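Transcription antitermination protein NusB (Aquifex aeolicus, PDB 3R2C) probably binds the boxA antiterminator RNA of ribosomal RNA operons, acting in the antitermination that lets these genes be transcribed in full. Local coordinates at residues E59-D62 / S63-K67; L87-A90 / E91-L95; G125-S128 / A129-K132. All blocks are in the same frame, centred on the assembly; numbering follows the deposited sequence.

Contact 1. Residues E59-D62 / S63-K67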
ATOM      1  N   GLU A  59       5.605  14.604   2.366  1.00 12.05           N
ATOM      2  CA  GLU A  59       6.473  15.253   1.390  1.00 12.96           C
ATOM      3  C   GLU A  59       7.944  15.065   1.734  1.00 14.09           C
ATOM      4  O   GLU A  59       8.757  14.811   0.853  1.00 15.33           O
ATOM      5  CB  GLU A  59       6.169  16.760   1.272  1.00 17.33           C
ATOM      6  CG  GLU A  59       4.762  17.057   0.742  1.00 27.93           C
ATOM      7  CD  GLU A  59       4.733  17.231  -0.756  1.00 59.93           C
ATOM      8  OE1 GLU A  59       4.743  16.203  -1.472  1.00 66.87           O
ATOM      9  OE2 GLU A  59       4.701  18.398  -1.215  1.00 67.79           O
ATOM     10  N   GLU A  60       8.296  15.213   3.008  1.00 14.59           N
ATOM     11  CA  GLU A  60       9.689  15.042   3.407  1.00 15.69           C
ATOM     12  C   GLU A  60      10.090  13.567   3.284  1.00 17.33           C
ATOM     13  O   GLU A  60      11.205  13.242   2.903  1.00 15.48           O
ATOM     14  CB  GLU A  60       9.920  15.522   4.841  1.00 19.95           C
ATOM     15  CG  GLU A  60      11.379  15.496   5.245  1.00 21.75           C
ATOM     16  CD  GLU A  60      11.640  16.137   6.602  1.00 30.39           C
ATOM     17  OE1 GLU A  60      10.679  16.599   7.263  1.00 26.49           O
ATOM     18  OE2 GLU A  60      12.825  16.174   7.003  1.00 31.08           O
ATOM     19  N   ILE A  61       9.175  12.667   3.606  1.00 14.41           N
ATOM     20  CA  ILE A  61       9.467  11.230   3.506  1.00 16.64           C
ATOM     21  C   ILE A  61       9.783  10.854   2.045  1.00 15.85           C
ATOM     22  O   ILE A  61      10.757  10.170   1.758  1.00 13.49           O
ATOM     23  CB  ILE A  61       8.284  10.400   4.057  1.00 17.04           C
ATOM     24  CG1 ILE A  61       8.267  10.505   5.592  1.00 15.49           C
ATOM     25  CG2 ILE A  61       8.378   8.942   3.604  1.00 15.22           C
ATOM     26  CD1 ILE A  61       7.007   9.964   6.250  1.00 14.90           C
ATOM     27  N   ASP A  62       8.973  11.346   1.119  1.00 13.07           N
ATOM     28  CA  ASP A  62       9.175  11.053  -0.295  1.00 15.27           C
ATOM     29  C   ASP A  62      10.517  11.623  -0.790  1.00 12.94           C
ATOM     30  O   ASP A  62      11.202  11.012  -1.600  1.00 18.48           O
ATOM     31  CB  ASP A  62       7.999  11.613  -1.118  1.00 17.79           C
ATOM     32  CG  ASP A  62       6.732  10.736  -1.005  1.00 26.92           C
ATOM     33  OD1 ASP A  62       6.754   9.735  -0.247  1.00 22.45           O
ATOM     34  OD2 ASP A  62       5.710  11.043  -1.664  1.00 19.95           O
ATOM     35  N   SER A  63      10.873  12.804  -0.309  1.00 14.90           N
ATOM     36  CA  SER A  63      12.155  13.415  -0.664  1.00 18.73           C
ATOM     37  C   SER A  63      13.333  12.596  -0.127  1.00 20.17           C
ATOM     38  O   SER A  63      14.339  12.390  -0.813  1.00 20.02           O
ATOM     39  CB  SER A  63      12.213  14.836  -0.106  1.00 24.05           C
ATOM     40  OG  SER A  63      13.482  15.410  -0.317  1.00 31.91           O
ATOM     41  N   ILE A  64      13.221  12.145   1.116  1.00 16.34           N
ATOM     42  CA  ILE A  64      14.280  11.333   1.712  1.00 14.88           C
ATOM     43  C   ILE A  64      14.474  10.049   0.907  1.00 19.95           C
ATOM     44  O   ILE A  64      15.591   9.640   0.624  1.00 16.02           O
ATOM     45  CB  ILE A  64      13.949  10.983   3.162  1.00 16.87           C
ATOM     46  CG1 ILE A  64      14.128  12.231   4.034  1.00 19.95           C
ATOM     47  CG2 ILE A  64      14.823   9.821   3.640  1.00 16.93           C
ATOM     48  CD1 ILE A  64      13.458  12.139   5.372  1.00 24.16           C
ATOM     49  N   ILE A  65      13.373   9.421   0.526  1.00 17.65           N
ATOM     50  CA  ILE A  65      13.432   8.214  -0.283  1.00 15.68           C
ATOM     51  C   ILE A  65      14.080   8.516  -1.640  1.00 15.52           C
ATOM     52  O   ILE A  65      14.978   7.804  -2.072  1.00 16.62           O
ATOM     53  CB  ILE A  65      12.015   7.617  -0.465  1.00 17.96           C
ATOM     54  CG1 ILE A  65      11.516   7.032   0.874  1.00 12.68           C
ATOM     55  CG2 ILE A  65      12.002   6.555  -1.560  1.00 18.81           C
ATOM     56  CD1 ILE A  65       9.999   6.756   0.880  1.00 13.22           C
ATOM     57  N   GLU A  66      13.637   9.586  -2.298  1.00 17.69           N
ATOM     58  CA  GLU A  66      14.146   9.922  -3.628  1.00 22.55           C
ATOM     59  C   GLU A  66      15.643  10.222  -3.632  1.00 22.37           C
ATOM     60  O   GLU A  66      16.340   9.900  -4.588  1.00 22.97           O
ATOM     61  CB  GLU A  66      13.365  11.102  -4.223  1.00 22.79           C
ATOM     62  CG  GLU A  66      12.080  10.667  -4.905  1.00 25.74           C
ATOM     63  CD  GLU A  66      11.391  11.801  -5.655  1.00 34.23           C
ATOM     64  OE1 GLU A  66      11.750  12.978  -5.423  1.00 34.10           O
ATOM     65  OE2 GLU A  66      10.491  11.514  -6.475  1.00 30.20           O
ATOM     66  N   LYS A  67      16.137  10.834  -2.563  1.00 20.28           N
ATOM     67  CA  LYS A  67      17.566  11.093  -2.436  1.00 27.22           C
ATOM     68  C   LYS A  67      18.402   9.821  -2.595  1.00 31.11           C
ATOM     69  O   LYS A  67      19.573   9.895  -2.953  1.00 36.18           O
ATOM     70  CB  LYS A  67      17.873  11.759  -1.096  1.00 33.61           C
ATOM     71  CG  LYS A  67      19.320  12.197  -0.936  1.00 55.99           C
ATOM     72  CD  LYS A  67      19.461  13.230   0.175  1.00 81.05           C
ATOM     73  CE  LYS A  67      20.839  13.885   0.162  1.00 91.44           C
ATOM     74  NZ  LYS A  67      20.971  14.944   1.206  1.00 87.52           N
TER

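Contact 2. Residues L87-A90 / E91-L95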
ATOM      1  N   LEU A  87       6.432   3.870   5.159  1.00 13.37           N
ATOM      2  CA  LEU A  87       6.168   3.439   6.518  1.00 13.09           C
ATOM      3  C   LEU A  87       7.486   3.237   7.273  1.00 14.90           C
ATOM      4  O   LEU A  87       7.621   3.644   8.435  1.00 13.80           O
ATOM      5  CB  LEU A  87       5.344   2.148   6.496  1.00 12.96           C
ATOM      6  CG  LEU A  87       5.027   1.539   7.864  1.00 18.21           C
ATOM      7  CD1 LEU A  87       4.258   2.533   8.730  1.00 15.04           C
ATOM      8  CD2 LEU A  87       4.240   0.229   7.694  1.00 16.79           C
ATOM      9  N   GLY A  88       8.459   2.602   6.618  1.00 15.79           N
ATOM     10  CA  GLY A  88       9.759   2.359   7.231  1.00 12.54           C
ATOM     11  C   GLY A  88      10.422   3.675   7.615  1.00 14.99           C
ATOM     12  O   GLY A  88      10.983   3.815   8.693  1.00 14.09           O
ATOM     13  N   VAL A  89      10.346   4.661   6.740  1.00 12.78           N
ATOM     14  CA  VAL A  89      10.988   5.943   7.026  1.00 11.87           C
ATOM     15  C   VAL A  89      10.279   6.653   8.182  1.00 14.18           C
ATOM     16  O   VAL A  89      10.923   7.220   9.055  1.00 14.02           O
ATOM     17  CB  VAL A  89      11.030   6.842   5.780  1.00 13.88           C
ATOM     18  CG1 VAL A  89      11.423   8.296   6.160  1.00 16.12           C
ATOM     19  CG2 VAL A  89      11.998   6.262   4.759  1.00 16.86           C
ATOM     20  N   ALA A  90       8.949   6.628   8.172  1.00 13.71           N
ATOM     21  CA  ALA A  90       8.171   7.256   9.230  1.00 14.75           C
ATOM     22  C   ALA A  90       8.572   6.686  10.597  1.00 17.70           C
ATOM     23  O   ALA A  90       8.749   7.438  11.558  1.00 17.75           O
ATOM     24  CB  ALA A  90       6.672   7.063   8.992  1.00 13.72           C
ATOM     25  N   GLU A  91       8.725   5.372  10.697  1.00 13.54           N
ATOM     26  CA  GLU A  91       9.039   4.785  12.005  1.00 15.27           C
ATOM     27  C   GLU A  91      10.506   4.950  12.399  1.00 16.14           C
ATOM     28  O   GLU A  91      10.815   5.290  13.543  1.00 18.29           O
ATOM     29  CB  GLU A  91       8.670   3.295  12.080  1.00 14.52           C
ATOM     30  CG  GLU A  91       8.658   2.816  13.535  1.00 20.97           C
ATOM     31  CD  GLU A  91       7.979   1.479  13.724  1.00 24.97           C
ATOM     32  OE1 GLU A  91       7.646   0.827  12.711  1.00 20.73           O
ATOM     33  OE2 GLU A  91       7.780   1.081  14.895  1.00 22.96           O
ATOM     34  N   LEU A  92      11.412   4.695  11.466  1.00 14.63           N
ATOM     35  CA  LEU A  92      12.842   4.718  11.779  1.00 15.21           C
ATOM     36  C   LEU A  92      13.310   6.136  12.067  1.00 21.20           C
ATOM     37  O   LEU A  92      14.133   6.366  12.939  1.00 20.62           O
ATOM     38  CB  LEU A  92      13.654   4.157  10.610  1.00 13.20           C
ATOM     39  CG  LEU A  92      13.542   2.639  10.454  1.00 14.17           C
ATOM     40  CD1 LEU A  92      14.209   2.201   9.148  1.00 12.87           C
ATOM     41  CD2 LEU A  92      14.147   1.909  11.663  1.00 14.88           C
ATOM     42  N   ILE A  93      12.766   7.089  11.329  1.00 17.04           N
ATOM     43  CA  ILE A  93      13.293   8.444  11.370  1.00 18.77           C
ATOM     44  C   ILE A  93      12.390   9.380  12.133  1.00 20.69           C
ATOM     45  O   ILE A  93      12.831  10.036  13.068  1.00 22.67           O
ATOM     46  CB  ILE A  93      13.543   8.982   9.965  1.00 22.11           C
ATOM     47  CG1 ILE A  93      14.653   8.154   9.312  1.00 23.48           C
ATOM     48  CG2 ILE A  93      13.917  10.469  10.015  1.00 24.80           C
ATOM     49  CD1 ILE A  93      15.260   8.784   8.091  1.00 28.14           C
ATOM     50  N   PHE A  94      11.124   9.435  11.757  1.00 16.55           N
ATOM     51  CA  PHE A  94      10.250  10.435  12.338  1.00 21.66           C
ATOM     52  C   PHE A  94       9.762  10.015  13.726  1.00 27.82           C
ATOM     53  O   PHE A  94       9.466  10.862  14.560  1.00 30.51           O
ATOM     54  CB  PHE A  94       9.114  10.780  11.361  1.00 16.27           C
ATOM     55  CG  PHE A  94       9.588  11.576  10.182  1.00 20.86           C
ATOM     56  CD1 PHE A  94      10.064  10.947   9.045  1.00 15.18           C
ATOM     57  CD2 PHE A  94       9.614  12.971  10.239  1.00 24.27           C
ATOM     58  CE1 PHE A  94      10.524  11.691   7.965  1.00 21.71           C
ATOM     59  CE2 PHE A  94      10.069  13.726   9.169  1.00 23.42           C
ATOM     60  CZ  PHE A  94      10.524  13.090   8.029  1.00 25.32           C
ATOM     61  N   LEU A  95       9.720   8.716  13.995  1.00 18.03           N
ATOM     62  CA  LEU A  95       9.408   8.262  15.348  1.00 17.19           C
ATOM     63  C   LEU A  95      10.674   7.791  16.083  1.00 17.72           C
ATOM     64  O   LEU A  95      10.593   7.331  17.217  1.00 23.66           O
ATOM     65  CB  LEU A  95       8.347   7.164  15.320  1.00 19.73           C
ATOM     66  CG  LEU A  95       6.961   7.602  14.835  1.00 19.00           C
ATOM     67  CD1 LEU A  95       6.028   6.402  14.768  1.00 19.38           C
ATOM     68  CD2 LEU A  95       6.368   8.696  15.728  1.00 22.68           C
TER

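Contact 3. Residues G125-S128 / A129-K132. With nucleotides of chain E.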
ATOM      1  N   GLY A 125      17.351  -2.791   0.620  1.00 17.37           N
ATOM      2  CA  GLY A 125      18.527  -2.083   0.149  1.00 17.25           C
ATOM      3  C   GLY A 125      18.360  -0.575   0.220  1.00 22.39           C
ATOM      4  O   GLY A 125      19.248   0.128   0.706  1.00 18.51           O
ATOM      5  N   VAL A 126      17.226  -0.064  -0.257  1.00 16.73           N
ATOM      6  CA  VAL A 126      16.956   1.374  -0.148  1.00 16.80           C
ATOM      7  C   VAL A 126      16.818   1.829   1.314  1.00 15.14           C
ATOM      8  O   VAL A 126      17.423   2.813   1.730  1.00 16.99           O
ATOM      9  CB  VAL A 126      15.685   1.779  -0.931  1.00 17.05           C
ATOM     10  CG1 VAL A 126      15.367   3.259  -0.701  1.00 20.40           C
ATOM     11  CG2 VAL A 126      15.859   1.501  -2.431  1.00 18.12           C
ATOM     12  N   LEU A 127      16.012   1.124   2.098  1.00 14.89           N
ATOM     13  CA  LEU A 127      15.768   1.539   3.476  1.00 18.12           C
ATOM     14  C   LEU A 127      17.052   1.522   4.307  1.00 17.84           C
ATOM     15  O   LEU A 127      17.231   2.354   5.198  1.00 14.64           O
ATOM     16  CB  LEU A 127      14.719   0.643   4.152  1.00 15.13           C
ATOM     17  CG  LEU A 127      14.167   1.199   5.476  1.00 13.95           C
ATOM     18  CD1 LEU A 127      13.513   2.585   5.268  1.00 15.48           C
ATOM     19  CD2 LEU A 127      13.143   0.240   6.096  1.00 13.40           C
ATOM     20  N   SER A 128      17.935   0.571   4.025  1.00 15.66           N
ATOM     21  CA  SER A 128      19.206   0.484   4.727  1.00 16.60           C
ATOM     22  C   SER A 128      20.094   1.695   4.451  1.00 17.72           C
ATOM     23  O   SER A 128      20.742   2.214   5.354  1.00 17.85           O
ATOM     24  CB  SER A 128      19.951  -0.793   4.328  1.00 21.79           C
ATOM     25  OG  SER A 128      21.114  -0.940   5.123  1.00 28.53           O
ATOM     26  N   ALA A 129      20.147   2.119   3.191  1.00 19.71           N
ATOM     27  CA  ALA A 129      20.901   3.311   2.820  1.00 26.15           C
ATOM     28  C   ALA A 129      20.312   4.559   3.479  1.00 25.97           C
ATOM     29  O   ALA A 129      21.044   5.412   3.979  1.00 19.88           O
ATOM     30  CB  ALA A 129      20.912   3.478   1.306  1.00 28.63           C
ATOM     31  N   ILE A 130      18.987   4.669   3.480  1.00 18.52           N
ATOM     32  CA  ILE A 130      18.326   5.807   4.098  1.00 18.43           C
ATOM     33  C   ILE A 130      18.700   5.847   5.571  1.00 20.49           C
ATOM     34  O   ILE A 130      19.045   6.900   6.110  1.00 21.21           O
ATOM     35  CB  ILE A 130      16.781   5.703   3.982  1.00 20.05           C
ATOM     36  CG1 ILE A 130      16.337   5.965   2.542  1.00 16.36           C
ATOM     37  CG2 ILE A 130      16.095   6.701   4.931  1.00 17.35           C
ATOM     38  CD1 ILE A 130      14.877   5.564   2.279  1.00 14.74           C
ATOM     39  N   TYR A 131      18.631   4.688   6.218  1.00 17.93           N
ATOM     40  CA  TYR A 131      18.881   4.607   7.649  1.00 20.51           C
ATOM     41  C   TYR A 131      20.342   4.931   7.987  1.00 22.80           C
ATOM     42  O   TYR A 131      20.623   5.584   8.986  1.00 23.10           O
ATOM     43  CB  TYR A 131      18.521   3.216   8.187  1.00 17.12           C
ATOM     44  CG  TYR A 131      18.500   3.167   9.694  1.00 24.56           C
ATOM     45  CD1 TYR A 131      17.671   4.017  10.417  1.00 25.79           C
ATOM     46  CD2 TYR A 131      19.309   2.278  10.397  1.00 31.09           C
ATOM     47  CE1 TYR A 131      17.646   3.987  11.795  1.00 29.85           C
ATOM     48  CE2 TYR A 131      19.292   2.242  11.784  1.00 34.57           C
ATOM     49  CZ  TYR A 131      18.451   3.097  12.474  1.00 37.38           C
ATOM     50  OH  TYR A 131      18.426   3.073  13.852  1.00 52.25           O
ATOM     51  N   LYS A 132      21.279   4.483   7.168  1.00 24.93           N
ATOM     52  CA  LYS A 132      22.680   4.723   7.495  1.00 32.78           C
ATOM     53  C   LYS A 132      23.031   6.199   7.318  1.00 32.23           C
ATOM     54  O   LYS A 132      23.835   6.744   8.069  1.00 30.23           O
ATOM     55  CB  LYS A 132      23.610   3.836   6.670  1.00 41.19           C
ATOM     56  CG  LYS A 132      24.071   2.594   7.427  1.00 58.30           C
ATOM     57  CD  LYS A 132      23.029   1.493   7.388  1.00 57.78           C
ATOM     58  CE  LYS A 132      23.470   0.361   6.479  1.00 58.51           C
ATOM     59  NZ  LYS A 132      23.826   0.816   5.107  1.00 58.50           N
TER
ATOM     60  P     C E   6      20.205  -9.525   1.156  1.00 27.26           P
ATOM     61  OP1   C E   6      19.962 -10.128  -0.166  1.00 28.50           O
ATOM     62  OP2   C E   6      21.355  -9.998   1.947  1.00 28.41           O
ATOM     63  O5'   C E   6      20.290  -7.930   1.024  1.00 26.45           O
ATOM     64  C5'   C E   6      19.340  -7.201   0.248  1.00 25.98           C
ATOM     65  C4'   C E   6      19.741  -5.749   0.114  1.00 26.20           C
ATOM     66  O4'   C E   6      19.822  -5.161   1.440  1.00 24.07           O
ATOM     67  C3'   C E   6      21.108  -5.510  -0.532  1.00 29.94           C
ATOM     68  O3'   C E   6      21.115  -4.218  -1.141  1.00 33.30           O
ATOM     69  C2'   C E   6      22.025  -5.499   0.684  1.00 31.98           C
ATOM     70  O2'   C E   6      23.273  -4.871   0.478  1.00 34.33           O
ATOM     71  C1'   C E   6      21.158  -4.739   1.690  1.00 28.86           C
ATOM     72  N1    C E   6      21.469  -5.016   3.108  1.00 27.90           N
ATOM     73  C2    C E   6      22.009  -4.004   3.909  1.00 30.70           C
ATOM     74  O2    C E   6      22.235  -2.906   3.394  1.00 30.46           O
ATOM     75  N3    C E   6      22.266  -4.243   5.215  1.00 27.44           N
ATOM     76  C4    C E   6      22.002  -5.451   5.722  1.00 31.49           C
ATOM     77  N4    C E   6      22.267  -5.662   7.010  1.00 27.45           N
ATOM     78  C5    C E   6      21.459  -6.501   4.933  1.00 33.11           C
ATOM     79  C6    C E   6      21.209  -6.241   3.648  1.00 29.85           C
ATOM     80  P     U E   4      19.472  -6.834  12.894  1.00 28.27           P
ATOM     81  OP1   U E   4      19.844  -8.265  12.908  1.00 24.56           O
ATOM     82  OP2   U E   4      20.483  -5.823  13.278  1.00 29.44           O
ATOM     83  O5'   U E   4      18.853  -6.458  11.490  1.00 27.34           O
ATOM     84  C5'   U E   4      17.654  -7.054  11.045  1.00 26.16           C
ATOM     85  C4'   U E   4      17.491  -6.841   9.578  1.00 19.95           C
ATOM     86  O4'   U E   4      17.317  -5.432   9.324  1.00 22.43           O
ATOM     87  C3'   U E   4      18.695  -7.223   8.740  1.00 24.41           C
ATOM     88  O3'   U E   4      18.731  -8.614   8.474  1.00 24.96           O
ATOM     89  C2'   U E   4      18.529  -6.343   7.500  1.00 20.73           C
ATOM     90  O2'   U E   4      17.572  -6.902   6.611  1.00 23.44           O
ATOM     91  C1'   U E   4      17.926  -5.079   8.106  1.00 19.39           C
ATOM     92  N1    U E   4      18.919  -4.014   8.371  1.00 24.20           N
ATOM     93  C2    U E   4      19.493  -3.360   7.301  1.00 23.38           C
ATOM     94  O2    U E   4      19.298  -3.666   6.138  1.00 23.97           O
ATOM     95  N3    U E   4      20.351  -2.346   7.638  1.00 26.59           N
ATOM     96  C4    U E   4      20.659  -1.899   8.902  1.00 30.04           C
ATOM     97  O4    U E   4      21.446  -0.961   9.022  1.00 36.18           O
ATOM     98  C5    U E   4      20.000  -2.593   9.963  1.00 30.51           C
ATOM     99  C6    U E   4      19.163  -3.593   9.657  1.00 26.99           C
ATOM    100  P     U E   7      21.788  -3.982  -2.578  1.00 35.86           P
ATOM    101  OP1   U E   7      21.960  -5.306  -3.210  1.00 36.36           O
ATOM    102  OP2   U E   7      22.976  -3.129  -2.353  1.00 37.80           O
ATOM    103  O5'   U E   7      20.668  -3.159  -3.350  1.00 36.08           O
ATOM    104  C5'   U E   7      19.488  -3.796  -3.810  1.00 28.72           C
ATOM    105  C4'   U E   7      18.664  -2.871  -4.675  1.00 34.95           C
ATOM    106  O4'   U E   7      18.462  -1.605  -3.979  1.00 29.75           O
ATOM    107  C3'   U E   7      19.284  -2.517  -6.026  1.00 46.12           C
ATOM    108  O3'   U E   7      18.249  -2.361  -6.993  1.00 66.38           O
ATOM    109  C2'   U E   7      19.916  -1.165  -5.764  1.00 46.06           C
ATOM    110  O2'   U E   7      20.100  -0.375  -6.920  1.00 50.67           O
ATOM    111  C1'   U E   7      18.898  -0.548  -4.810  1.00 35.45           C
ATOM    112  N1    U E   7      19.444   0.525  -3.964  1.00 28.77           N
ATOM    113  C2    U E   7      19.052   1.806  -4.303  1.00 29.40           C
ATOM    114  O2    U E   7      18.291   2.054  -5.226  1.00 37.07           O
ATOM    115  N3    U E   7      19.581   2.788  -3.517  1.00 26.95           N
ATOM    116  C4    U E   7      20.440   2.636  -2.456  1.00 26.80           C
ATOM    117  O4    U E   7      20.803   3.652  -1.868  1.00 28.84           O
ATOM    118  C5    U E   7      20.819   1.284  -2.170  1.00 28.09           C
ATOM    119  C6    U E   7      20.320   0.292  -2.923  1.00 28.56           C
TER

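Contact 1. Residues E59-D62 / S63-K67
Ile65 rests on Ile61, one helical turn back, and can be followed atom by atom. Its CB lies 3.6 Å from Ile61 O. CG1 comes closer still, 3.3 Å from Ile61 O, because chi1 of -70° turns this branch beside the backbone N. With chi2 at 165° the chain stays extended, and CD1 ends 3.9 Å from Ile61 CG2, the two methyls touching where the side chains cross at a slant. The carbonyl that CG1 covers is already engaged: Ile65 N donates to Ile61 O at 3.0 Å, with an N-H...O angle of 165°. Ile64 repeats the pattern on Glu60, its CD1 lying 4.0 Å from CG of Glu60, while Ile64 N bonds to Glu60 O at 2.9 Å. On another side of the helix, Glu66 N donates to Asp62 O. Both carboxylates have partners elsewhere, Asp62 in a salt bridge with Arg86 and Glu66 at the backbone N of Ile74. Ile61 and Ile65 face helix 79-94, and Ile130 touches both Ile64 and Ile65. Regular i to i+4 bonding, with Ile61 and Ile65 buried against neighbouring helices, is characteristic of an amphipathic alpha-helix, here 58-66 in the all-helical NusB fold.

Contact 2. Residues L87-A90 / E91-L95
Val89 and Phe94 meet at the C-terminal end of helix 79-94, where the alpha-helix opens into a wider pi-type turn; the hydrogen-bond spacing is the evidence. Glu91 N still donates to Leu87 O in the alpha pattern; its OE1 forms a salt bridge with Arg8 and its OE2 a hydrogen bond with the Tyr46 hydroxyl. Leu92 N bonds to Gly88 O at 2.9 Å, N-H...O angle 165°, and its CB and CG lie against that same oxygen. Ile93 N bonds to Val89 O at 2.9 Å and is the last with a strong i to i+4 bond. At Phe94 the pattern divides: its N makes only weak bonds, at 3.5 Å to Val89 O and at 3.1 Å to Ala90 O, the latter bent to 120°. The Phe94 ring lies alongside the Val89 side chain, both pointing the same way, and Val89 CG1 meets its edge in plane, 3.9 Å from CE1. His57 stacks on this ring, while Ile61 and Ile64 touch it from helix 58-66. Leu95 completes the wider turn: its N donates to Ala90 O at 2.9 Å, an i to i+5 bond, and its CG packs 3.7 Å from that oxygen.

Contact 3. Residues G125-S128 / A129-K132
The bases of the bound RNA, chain E, meet Val126 and Ser128 of helix 117-137 in different ways. U7 offers a face: Val126 CG2 stands almost directly above its C2, 3.7 Å away. Gly125 O comes over the same face, and Ala129 CB approaches O4 of U7 at 3.2 Å from that side. U4 instead uses its pairing edge, its N3 donating to Ser128 OG at 3.0 Å with an N-H...O angle of 161°, while its O4 lies near the plane of the Tyr131 ring, at the ring edge. C6 receives through O2 the proton of Ser128 OG, at 2.8 Å. With chi1 at -174°, OG swings opposite the backbone N and bridges O2 of C6 and N3 of U4. Lys132 folds back, bent at chi2, chi3 and chi4, which sets its NZ 3.4 Å from Ser128 O in a weak bond. Beneath this surface, Val126 CG1 packs 3.8 Å from Ile130 CD1, and Ile130 faces helices 58-66 and 79-94. One hydroxyl thus works as acceptor and donor at once, which fixes its rotation. Accepting from N3-H probably favours uracil over cytosine at U4, while the bond to O2 suits either pyrimidine at C6; this is consistent with specific boxA binding.

Each contact joins neighbouring turns of a single helix, so none closes a longer loop, and in chain order they follow in series without nesting or crossing. Contact 1 comes first, on helix 58-66; contact 2 ends the next helix, 79-94; contact 3 lies on the last, 117-137. Their centres are about 12 Å apart pairwise, and each touches the other two. Between contacts 2 and 3, Leu92 CD1 lies 3.8 Å from Leu127 CD2, and Val89 CG2 lies 3.9 Å from Ile130 CD1. Val89 also meets contact 1, its CG1 3.9 Å from Ile61 CG1, so all three helices share one apolar core behind the RNA-binding surface.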